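Local coordinates for protein helicase of the snf2/rad54 family (Sulfolobus solfataricus, PDB 1Z5Z) that probably couples ATP hydrolysis to movement along duplex DNA, as SWI2/SNF2 remodelling enzymes do, here represented by the C-terminal domain of the ATPase core, at residues 38-41 with 42-46; 97-100 with 101-105; 120-123 with 124-128. All coordinates share one frame; numbering follows the deposited sequence.

Contact 1 of 3, residues 38-41 with 42-46; sequences TPEQ and AAMYK
A capping box opens helix 39-55, the helix that follows edge strand 29-35, and the first main-chain rungs of that helix join residues 38-41 to 42-46. Thr38 is the N-cap. Its carbonyl O receives Ala42 N at 2.9 Å. Pro39 O takes Ala43 N, Glu40 O takes Met44 N, and Gln41 O takes Tyr45 N, which completes an unbroken i to i+4 ladder.

The cap itself is reciprocal. Gln41 N donates to Thr38 OG1 at 3.0 Å, and Thr38 N returns a bond to Gln41 OE1 at 3.1 Å. This second donor lies in the plane of the side-chain amide, on a lone pair of OE1. Gln41 can reach back because its CG stands beside its own backbone N (chi1 -72°), on the side of the helix start. Both ends of the amide have further partners, OE1 accepting from Gly96 N and NE2 donating to Ile78 O, so its rotation is fixed from two sides and the helix start is tied to two other parts of the chain.

One turn along, Glu40 and Met44 run side by side. Beyond CG the extended Glu40 chain leads away from the sulfur, and its carboxylate forms salt bridges with Arg94 and Lys86, while Tyr45 OH bonds Ile264 O and Leu226 N. Between the paired chains the touch is made by methylene and thioether: Glu40 CG lies 4.1 Å from Met44 SD.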
loop_
_atom_site.group_PDB
_atom_site.type_symbol
_atom_site.label_atom_id
_atom_site.label_comp_id
_atom_site.label_asym_id
_atom_site.label_seq_id
_atom_site.Cartn_x
_atom_site.Cartn_y
_atom_site.Cartn_z
ATOM N N THR A 38 -4.704 -10.560 -8.784
ATOM C CA THR A 38 -4.773 -11.965 -9.123
ATOM C C THR A 38 -6.283 -12.293 -9.136
ATOM O O THR A 38 -7.083 -11.577 -8.536
ATOM C CB THR A 38 -4.200 -12.812 -8.005
ATOM O OG1 THR A 38 -4.953 -12.528 -6.823
ATOM C CG2 THR A 38 -2.699 -12.526 -7.771
ATOM N N PRO A 39 -6.683 -13.380 -9.803
ATOM C CA PRO A 39 -8.102 -13.747 -9.831
ATOM C C PRO A 39 -8.705 -13.800 -8.411
ATOM O O PRO A 39 -9.825 -13.313 -8.176
ATOM C CB PRO A 39 -8.086 -15.126 -10.496
ATOM C CG PRO A 39 -6.990 -15.012 -11.453
ATOM C CD PRO A 39 -5.892 -14.264 -10.685
ATOM N N GLU A 40 -7.971 -14.392 -7.467
ATOM C CA GLU A 40 -8.451 -14.480 -6.101
ATOM C C GLU A 40 -8.715 -13.035 -5.596
ATOM O O GLU A 40 -9.816 -12.723 -5.129
ATOM C CB GLU A 40 -7.425 -15.210 -5.217
ATOM C CG GLU A 40 -7.809 -15.300 -3.698
ATOM C CD GLU A 40 -6.693 -15.881 -2.791
ATOM O OE1 GLU A 40 -5.508 -15.868 -3.185
ATOM O OE2 GLU A 40 -6.988 -16.325 -1.655
ATOM N N GLN A 41 -7.734 -12.148 -5.741
ATOM C CA GLN A 41 -7.892 -10.761 -5.294
ATOM C C GLN A 41 -9.066 -10.038 -5.943
ATOM O O GLN A 41 -9.796 -9.298 -5.268
ATOM C CB GLN A 41 -6.605 -9.948 -5.545
ATOM C CG GLN A 41 -5.436 -10.285 -4.627
ATOM C CD GLN A 41 -4.176 -9.460 -4.935
ATOM O OE1 GLN A 41 -3.652 -9.487 -6.063
ATOM N NE2 GLN A 41 -3.691 -8.719 -3.936
ATOM N N ALA A 42 -9.251 -10.241 -7.246
ATOM C CA ALA A 42 -10.327 -9.579 -7.962
ATOM C C ALA A 42 -11.665 -10.071 -7.450
ATOM O O ALA A 42 -12.613 -9.289 -7.295
ATOM C CB ALA A 42 -10.205 -9.819 -9.474
ATOM N N ALA A 43 -11.749 -11.360 -7.158
ATOM C CA ALA A 43 -13.008 -11.889 -6.636
ATOM C C ALA A 43 -13.325 -11.318 -5.258
ATOM O O ALA A 43 -14.472 -11.005 -4.978
ATOM C CB ALA A 43 -12.962 -13.396 -6.555
ATOM N N MET A 44 -12.324 -11.205 -4.383
ATOM C CA MET A 44 -12.576 -10.673 -3.037
ATOM C C MET A 44 -12.940 -9.195 -3.135
ATOM O O MET A 44 -13.872 -8.717 -2.484
ATOM C CB MET A 44 -11.333 -10.848 -2.160
ATOM C CG MET A 44 -11.061 -12.274 -1.751
ATOM S SD MET A 44 -9.392 -12.445 -1.148
ATOM C CE MET A 44 -9.533 -11.782 0.515
ATOM N N TYR A 45 -12.208 -8.475 -3.977
ATOM C CA TYR A 45 -12.452 -7.049 -4.161
ATOM C C TYR A 45 -13.897 -6.831 -4.596
ATOM O O TYR A 45 -14.611 -5.980 -4.055
ATOM C CB TYR A 45 -11.515 -6.482 -5.238
ATOM C CG TYR A 45 -11.563 -4.958 -5.349
ATOM C CD1 TYR A 45 -10.539 -4.167 -4.795
ATOM C CD2 TYR A 45 -12.610 -4.307 -5.995
ATOM C CE1 TYR A 45 -10.560 -2.761 -4.890
ATOM C CE2 TYR A 45 -12.634 -2.889 -6.094
ATOM C CZ TYR A 45 -11.594 -2.136 -5.533
ATOM O OH TYR A 45 -11.572 -0.760 -5.629
ATOM N N LYS A 46 -14.332 -7.602 -5.586
ATOM C CA LYS A 46 -15.689 -7.460 -6.094
ATOM C C LYS A 46 -16.772 -7.773 -5.052
ATOM O O LYS A 46 -17.753 -7.041 -4.918
ATOM C CB LYS A 46 -15.883 -8.344 -7.344
ATOM C CG LYS A 46 -17.181 -8.015 -8.108
ATOM C CD LYS A 46 -17.219 -8.718 -9.452
ATOM C CE LYS A 46 -18.558 -8.510 -10.166
ATOM N NZ LYS A 46 -18.695 -9.543 -11.258
#

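Contact 2 of 3, residues 97-100 with 101-105; sequences KMIR and TMEII
Thr101 reaches back one turn to Lys97 with two donors on a single acceptor. Its backbone N lies 2.8 Å from Lys97 O, and its hydroxyl OG1 donates to the same Lys97 O, also at 2.8 Å. The two donors arrive differently: the amide lies closer to the carbonyl plane, whereas the hydroxyl sits well above it, 43° out and not on a lone pair. With chi1 at -63° OG1 stands beside the backbone N of Thr101, which brings the hydroxyl over the preceding turn and satisfies it within the helix although the residue is buried.

The next rungs vary in strength. Met98 O accepts Met102 N and Arg100 O accepts Ile104 N at 2.9 Å, but Glu103 N to Ile99 O is weak at 3.5 Å. Glu103 CG comes nearer to Ile99 O, 3.1 Å, than its own backbone N does.

All of this belongs to helix 96-110 of the RecA-like helicase C-terminal domain. The helix packs against the parallel sheet, with Thr101 and Ile104 touching strand 216-222, and against helix 122-136. Lys97 NZ is satisfied by Glu227, Asp80 and the carbonyl of Phe190.

On another side of the helix Arg100 and Glu103 form a salt bridge that is long, 3.8 Å from NH2 to OE1. Glu103 OE1 lies nearest the methylene Arg100 CD, at 3.1 Å, with the guanidinium farther off. The guanidinium and carboxylate planes are turned 46° apart, so the two groups do not pair flat, and the attraction is probably modest. Met98 is bent at chi2 and chi3, and its terminal CE meets the thioether sulfur of Met102, 4.0 Å from SD, the two chains crossing at a slant.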
loop_
_atom_site.group_PDB
_atom_site.type_symbol
_atom_site.label_atom_id
_atom_site.label_comp_id
_atom_site.label_asym_id
_atom_site.label_seq_id
_atom_site.Cartn_x
_atom_site.Cartn_y
_atom_site.Cartn_z
ATOM N N LYS A 97 0.834 -7.237 -6.427
ATOM C CA LYS A 97 1.874 -6.323 -5.926
ATOM C C LYS A 97 3.147 -7.026 -5.484
ATOM O O LYS A 97 4.250 -6.576 -5.787
ATOM C CB LYS A 97 1.347 -5.481 -4.727
ATOM C CG LYS A 97 0.397 -4.348 -5.117
ATOM C CD LYS A 97 0.195 -3.375 -3.937
ATOM C CE LYS A 97 -0.842 -2.333 -4.259
ATOM N NZ LYS A 97 -1.167 -1.530 -3.064
ATOM N N MET A 98 2.995 -8.113 -4.732
ATOM C CA MET A 98 4.138 -8.897 -4.277
ATOM C C MET A 98 4.870 -9.435 -5.510
ATOM O O MET A 98 6.094 -9.457 -5.557
ATOM C CB MET A 98 3.659 -10.079 -3.424
ATOM C CG MET A 98 4.065 -10.090 -1.961
ATOM S SD MET A 98 4.953 -8.694 -1.222
ATOM C CE MET A 98 6.537 -9.303 -1.519
ATOM N N ILE A 99 4.116 -9.871 -6.510
ATOM C CA ILE A 99 4.737 -10.405 -7.714
ATOM C C ILE A 99 5.595 -9.331 -8.384
ATOM O O ILE A 99 6.713 -9.618 -8.805
ATOM C CB ILE A 99 3.659 -10.925 -8.693
ATOM C CG1 ILE A 99 3.097 -12.246 -8.181
ATOM C CG2 ILE A 99 4.245 -11.086 -10.121
ATOM C CD1 ILE A 99 1.703 -12.579 -8.749
ATOM N N ARG A 100 5.088 -8.104 -8.490
ATOM C CA ARG A 100 5.892 -7.066 -9.111
ATOM C C ARG A 100 7.034 -6.662 -8.186
ATOM O O ARG A 100 8.111 -6.295 -8.659
ATOM C CB ARG A 100 5.056 -5.818 -9.447
ATOM C CG ARG A 100 4.082 -6.020 -10.573
ATOM C CD ARG A 100 4.805 -6.095 -11.912
ATOM N NE ARG A 100 4.421 -4.976 -12.765
ATOM C CZ ARG A 100 5.255 -4.022 -13.170
ATOM N NH1 ARG A 100 4.795 -3.036 -13.940
ATOM N NH2 ARG A 100 6.543 -4.058 -12.812
ATOM N N THR A 101 6.814 -6.726 -6.875
ATOM C CA THR A 101 7.866 -6.338 -5.947
ATOM C C THR A 101 9.127 -7.211 -6.077
ATOM O O THR A 101 10.247 -6.694 -6.058
ATOM C CB THR A 101 7.332 -6.354 -4.489
ATOM O OG1 THR A 101 6.287 -5.364 -4.368
ATOM C CG2 THR A 101 8.481 -6.045 -3.483
ATOM N N MET A 102 8.958 -8.524 -6.176
ATOM C CA MET A 102 10.117 -9.399 -6.336
ATOM C C MET A 102 10.806 -9.072 -7.687
ATOM O O MET A 102 12.019 -9.170 -7.783
ATOM C CB MET A 102 9.709 -10.870 -6.284
ATOM C CG MET A 102 9.046 -11.315 -4.938
ATOM S SD MET A 102 9.805 -10.675 -3.442
ATOM C CE MET A 102 11.419 -11.586 -3.468
ATOM N N GLU A 103 10.046 -8.669 -8.706
ATOM C CA GLU A 103 10.658 -8.326 -9.990
ATOM C C GLU A 103 11.492 -7.086 -9.824
ATOM O O GLU A 103 12.600 -7.010 -10.361
ATOM C CB GLU A 103 9.626 -8.068 -11.092
ATOM C CG GLU A 103 8.626 -9.201 -11.257
ATOM C CD GLU A 103 7.600 -8.954 -12.359
ATOM O OE1 GLU A 103 7.276 -7.787 -12.661
ATOM O OE2 GLU A 103 7.109 -9.954 -12.912
ATOM N N ILE A 104 10.980 -6.112 -9.072
ATOM C CA ILE A 104 11.728 -4.873 -8.877
ATOM C C ILE A 104 12.972 -5.154 -8.052
ATOM O O ILE A 104 14.066 -4.654 -8.326
ATOM C CB ILE A 104 10.885 -3.805 -8.145
ATOM C CG1 ILE A 104 9.765 -3.282 -9.063
ATOM C CG2 ILE A 104 11.795 -2.708 -7.664
ATOM C CD1 ILE A 104 8.612 -2.519 -8.312
ATOM N N ILE A 105 12.789 -5.954 -7.018
ATOM C CA ILE A 105 13.898 -6.316 -6.163
ATOM C C ILE A 105 15.054 -6.978 -6.963
ATOM O O ILE A 105 16.239 -6.640 -6.794
ATOM C CB ILE A 105 13.399 -7.271 -5.029
ATOM C CG1 ILE A 105 12.538 -6.469 -4.030
ATOM C CG2 ILE A 105 14.586 -7.894 -4.297
ATOM C CD1 ILE A 105 12.223 -7.237 -2.731
#

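Contact 3 of 3, residues 120-123 with 124-128; sequences QFVD and MGKII
This is a local, first-turn contact at the start of helix 122-136, just beyond strand 115-119, a central strand of the parallel sheet. Phe121 is the N-cap residue, and its carbonyl O accepts Gly125 N at 3.0 Å. Two more rungs follow: Lys126 N to Val122 O and Ile127 N to Asp123 O, both 3.1 Å.

The apolar part is the approach of Phe121 CB to Met124 CB, 4.0 Å apart, three residues on. From there the two side chains part. The ring of Phe121 lies against helix 61-78, with Gln120 CG 3.6 Å above one face and over its centre. Met124 has CG opposite its backbone N (chi1 -166°) and bends at chi2 and chi3, its side chain packing on Asp80, His81 and Leu84.

Ile127 CG1 sits just beyond the oxygen of the preceding turn, 3.6 Å from Asp123 O, and the side chain packs on Leu84 as well. Lys126 runs out extended on an exposed flank, its CG 3.6 Å from Val122 O. Asp123 OD1 and Lys126 NZ remain 4.9 Å apart, not in contact. Main-chain bonds and apolar contacts therefore hold this turn, and the opposite charges would probably add no more than a diffuse attraction.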
loop_
_atom_site.group_PDB
_atom_site.type_symbol
_atom_site.label_atom_id
_atom_site.label_comp_id
_atom_site.label_asym_id
_atom_site.label_seq_id
_atom_site.Cartn_x
_atom_site.Cartn_y
_atom_site.Cartn_z
ATOM N N GLN A 120 1.262 0.938 4.857
ATOM C CA GLN A 120 0.493 1.562 5.946
ATOM C C GLN A 120 0.022 0.503 6.934
ATOM O O GLN A 120 -0.567 0.851 7.960
ATOM C CB GLN A 120 -0.756 2.261 5.385
ATOM C CG GLN A 120 -1.774 1.316 4.740
ATOM C CD GLN A 120 -2.784 2.077 3.884
ATOM O OE1 GLN A 120 -2.585 2.281 2.676
ATOM N NE2 GLN A 120 -3.852 2.502 4.494
ATOM N N PHE A 121 0.233 -0.782 6.615
ATOM C CA PHE A 121 -0.221 -1.860 7.514
ATOM C C PHE A 121 0.918 -2.658 8.162
ATOM O O PHE A 121 1.777 -3.232 7.463
ATOM C CB PHE A 121 -1.087 -2.866 6.751
ATOM C CG PHE A 121 -2.335 -2.275 6.113
ATOM C CD1 PHE A 121 -2.500 -2.330 4.741
ATOM C CD2 PHE A 121 -3.364 -1.721 6.897
ATOM C CE1 PHE A 121 -3.660 -1.851 4.115
ATOM C CE2 PHE A 121 -4.549 -1.239 6.268
ATOM C CZ PHE A 121 -4.685 -1.306 4.871
ATOM N N VAL A 122 0.923 -2.731 9.487
ATOM C CA VAL A 122 1.958 -3.481 10.167
ATOM C C VAL A 122 1.945 -4.927 9.656
ATOM O O VAL A 122 3.009 -5.542 9.493
ATOM C CB VAL A 122 1.735 -3.532 11.724
ATOM C CG1 VAL A 122 2.750 -4.433 12.332
ATOM C CG2 VAL A 122 1.837 -2.144 12.374
ATOM N N ASP A 123 0.758 -5.485 9.396
ATOM C CA ASP A 123 0.694 -6.873 8.959
ATOM C C ASP A 123 1.267 -7.102 7.575
ATOM O O ASP A 123 1.890 -8.143 7.315
ATOM C CB ASP A 123 -0.745 -7.396 9.042
ATOM C CG ASP A 123 -1.216 -7.510 10.474
ATOM O OD1 ASP A 123 -0.345 -7.790 11.322
ATOM O OD2 ASP A 123 -2.420 -7.316 10.749
ATOM N N MET A 124 1.060 -6.140 6.683
ATOM C CA MET A 124 1.626 -6.269 5.348
ATOM C C MET A 124 3.149 -6.184 5.494
ATOM O O MET A 124 3.876 -6.912 4.835
ATOM C CB MET A 124 1.124 -5.162 4.411
ATOM C CG MET A 124 1.455 -5.496 2.922
ATOM S SD MET A 124 0.725 -7.084 2.374
ATOM C CE MET A 124 2.136 -7.844 1.601
ATOM N N GLY A 125 3.616 -5.293 6.380
ATOM C CA GLY A 125 5.044 -5.154 6.604
ATOM C C GLY A 125 5.673 -6.484 6.987
ATOM O O GLY A 125 6.757 -6.821 6.479
ATOM N N LYS A 126 5.023 -7.242 7.881
ATOM C CA LYS A 126 5.561 -8.539 8.303
ATOM C C LYS A 126 5.568 -9.551 7.159
ATOM O O LYS A 126 6.521 -10.320 7.006
ATOM C CB LYS A 126 4.744 -9.091 9.468
ATOM C CG LYS A 126 4.961 -8.342 10.746
ATOM C CD LYS A 126 3.959 -8.789 11.794
ATOM C CE LYS A 126 4.470 -8.433 13.172
ATOM N NZ LYS A 126 3.506 -8.800 14.238
ATOM N N ILE A 127 4.506 -9.566 6.359
ATOM C CA ILE A 127 4.437 -10.482 5.225
ATOM C C ILE A 127 5.598 -10.185 4.249
ATOM O O ILE A 127 6.337 -11.083 3.824
ATOM C CB ILE A 127 3.064 -10.351 4.501
ATOM C CG1 ILE A 127 1.984 -11.084 5.315
ATOM C CG2 ILE A 127 3.160 -10.894 3.068
ATOM C CD1 ILE A 127 0.565 -10.789 4.860
ATOM N N ILE A 128 5.775 -8.916 3.919
ATOM C CA ILE A 128 6.841 -8.519 3.016
ATOM C C ILE A 128 8.193 -8.956 3.556
ATOM O O ILE A 128 9.006 -9.560 2.835
ATOM C CB ILE A 128 6.860 -7.014 2.856
ATOM C CG1 ILE A 128 5.622 -6.588 2.064
ATOM C CG2 ILE A 128 8.101 -6.583 2.117
ATOM C CD1 ILE A 128 5.397 -5.076 2.087
#

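Overall arrangement
From the N terminus, contact 1 comes first, at the start of helix 39-55 after edge strand 29-35; contact 2 follows on helix 96-110, and contact 3 on helix 122-136 after strand 115-119. Each spans consecutive residues, so none closes a long loop, and the three run in series without nesting or crossing. Contacts 2 and 3 touch: Met98 SD lies 4.0 Å from Ile128 CG1 and 4.1 Å from Met124 CE, which packs the two helices together beside the sheet. Contact 1 touches neither, its centre about 19 Å from that of contact 2 and about 20 Å from that of contact 3, yet Gln41 links it to Gly96, where the helix of contact 2 begins.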